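Local coordinates for protein phosphodiesterase (Salpingoeca rosetta, PDB 7D7P) that is an all-helical member of the cyclic nucleotide phosphodiesterase family (HD superfamily) that carries a zinc and a magnesium ion, at residues K204-R207 with A208-N212. Numbering follows the deposited sequence.
Sequences KRLR and AVIIN
Arg207 reaches forward one turn of helix and lays its guanidinium against Ile211. Its CB sits 3.2 Å from the backbone N of Ala208, the next residue. The following carbon, CG, stands anti to the backbone N and meets CD1 of Ile211 at 3.7 Å. From there the chain runs extended to NE, and chi4 (81°) swings the guanidinium roughly square to the chain, which presents the centre of one face to the same methyl, with CZ 3.8 Å from Ile211 CD1. A single methyl thus touches the arginine both at the start of its chain and at its head, while Phe184 of helix 174-187 makes a cation-pi contact with the charge. Arg207 and Ile211 both belong to helix 200-215, one of the helices of the all-alpha phosphodiesterase fold, and the i to i+4 spacing that pairs the side chains also sets the backbone bonds: Ile211 N donates to Arg207 O at 3.0 Å, with an N-H...O angle of 167°. Arg205 behaves differently. Its chain bends at chi2 (62°), and Val209 CG2 comes to 3.8 Å from NE, over one face of the guanidinium but near its margin rather than its middle; NH2 goes on to a salt bridge with Glu135 of helix 133-145. Leu206, which separates the two arginines in sequence, runs alongside Ile210 in the same direction, and the two meet through Leu206 CD2 and Ile210 CD1 at 3.7 Å. Both are buried: Leu206 packs on Val134 and Ala138 of helix 133-145, and Ile210 on Phe184.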
loop_
_atom_site.group_PDB
_atom_site.type_symbol
_atom_site.label_atom_id
_atom_site.label_comp_id
_atom_site.label_asym_id
_atom_site.label_seq_id
_atom_site.Cartn_x
_atom_site.Cartn_y
_atom_site.Cartn_z
ATOM N N LYS A 204 34.037 -21.816 14.165
ATOM C CA LYS A 204 33.216 -21.117 15.150
ATOM C C LYS A 204 32.465 -19.951 14.518
ATOM O O LYS A 204 31.290 -19.718 14.829
ATOM C CB LYS A 204 34.084 -20.629 16.311
ATOM C CG LYS A 204 34.534 -21.733 17.258
ATOM C CD LYS A 204 35.325 -21.178 18.434
ATOM C CE LYS A 204 34.421 -20.451 19.416
ATOM N NZ LYS A 204 33.498 -21.387 20.121
ATOM N N ARG A 205 33.125 -19.205 13.630
ATOM C CA ARG A 205 32.443 -18.112 12.944
ATOM C C ARG A 205 31.439 -18.647 11.930
ATOM O O ARG A 205 30.318 -18.133 11.827
ATOM C CB ARG A 205 33.469 -17.197 12.271
ATOM C CG ARG A 205 32.870 -16.048 11.477
ATOM C CD ARG A 205 32.059 -15.108 12.358
ATOM N NE ARG A 205 31.591 -13.943 11.613
ATOM C CZ ARG A 205 30.818 -12.988 12.118
ATOM N NH1 ARG A 205 30.416 -13.052 13.381
ATOM N NH2 ARG A 205 30.445 -11.965 11.361
ATOM N N LEU A 206 31.818 -19.692 11.188
ATOM C CA LEU A 206 30.895 -20.309 10.240
ATOM C C LEU A 206 29.650 -20.840 10.940
ATOM O O LEU A 206 28.528 -20.668 10.447
ATOM C CB LEU A 206 31.598 -21.433 9.480
ATOM C CG LEU A 206 30.711 -22.267 8.551
ATOM C CD1 LEU A 206 31.285 -22.287 7.145
ATOM C CD2 LEU A 206 30.543 -23.684 9.081
ATOM N N ARG A 207 29.829 -21.495 12.091
ATOM C CA ARG A 207 28.685 -22.011 12.836
ATOM C C ARG A 207 27.798 -20.877 13.335
ATOM O O ARG A 207 26.567 -20.961 13.256
ATOM C CB ARG A 207 29.170 -22.875 14.002
ATOM C CG ARG A 207 28.072 -23.388 14.920
ATOM C CD ARG A 207 28.529 -24.630 15.681
ATOM N NE ARG A 207 27.608 -25.009 16.751
ATOM C CZ ARG A 207 26.487 -25.701 16.567
ATOM N NH1 ARG A 207 26.137 -26.093 15.349
ATOM N NH2 ARG A 207 25.711 -26.001 17.601
ATOM N N ALA A 208 28.407 -19.800 13.840
ATOM C CA ALA A 208 27.627 -18.664 14.321
ATOM C C ALA A 208 26.841 -18.010 13.191
ATOM O O ALA A 208 25.695 -17.589 13.388
ATOM C CB ALA A 208 28.546 -17.647 14.995
ATOM N N VAL A 209 27.441 -17.917 12.002
ATOM C CA VAL A 209 26.761 -17.293 10.873
ATOM C C VAL A 209 25.581 -18.143 10.418
ATOM O O VAL A 209 24.494 -17.622 10.144
ATOM C CB VAL A 209 27.758 -17.040 9.725
ATOM C CG1 VAL A 209 27.020 -16.713 8.439
ATOM C CG2 VAL A 209 28.714 -15.913 10.090
ATOM N N ILE A 210 25.772 -19.463 10.334
ATOM C CA ILE A 210 24.703 -20.349 9.880
ATOM C C ILE A 210 23.537 -20.329 10.862
ATOM O O ILE A 210 22.371 -20.236 10.461
ATOM C CB ILE A 210 25.241 -21.776 9.673
ATOM C CG1 ILE A 210 26.165 -21.828 8.453
ATOM C CG2 ILE A 210 24.090 -22.765 9.525
ATOM C CD1 ILE A 210 26.929 -23.130 8.319
ATOM N N ILE A 211 23.834 -20.417 12.162
ATOM C CA ILE A 211 22.777 -20.430 13.171
ATOM C C ILE A 211 21.977 -19.134 13.121
ATOM O O ILE A 211 20.741 -19.148 13.038
ATOM C CB ILE A 211 23.368 -20.673 14.571
ATOM C CG1 ILE A 211 23.864 -22.116 14.708
ATOM C CG2 ILE A 211 22.334 -20.353 15.652
ATOM C CD1 ILE A 211 24.709 -22.358 15.952
ATOM N N ASN A 212 22.671 -17.993 13.159
ATOM C CA ASN A 212 21.981 -16.708 13.214
ATOM C C ASN A 212 21.169 -16.456 11.950
ATOM O O ASN A 212 20.056 -15.925 12.019
ATOM C CB ASN A 212 22.985 -15.575 13.436
ATOM C CG ASN A 212 22.312 -14.223 13.603
ATOM O OD1 ASN A 212 22.207 -13.445 12.654
ATOM N ND2 ASN A 212 21.848 -13.940 14.815
#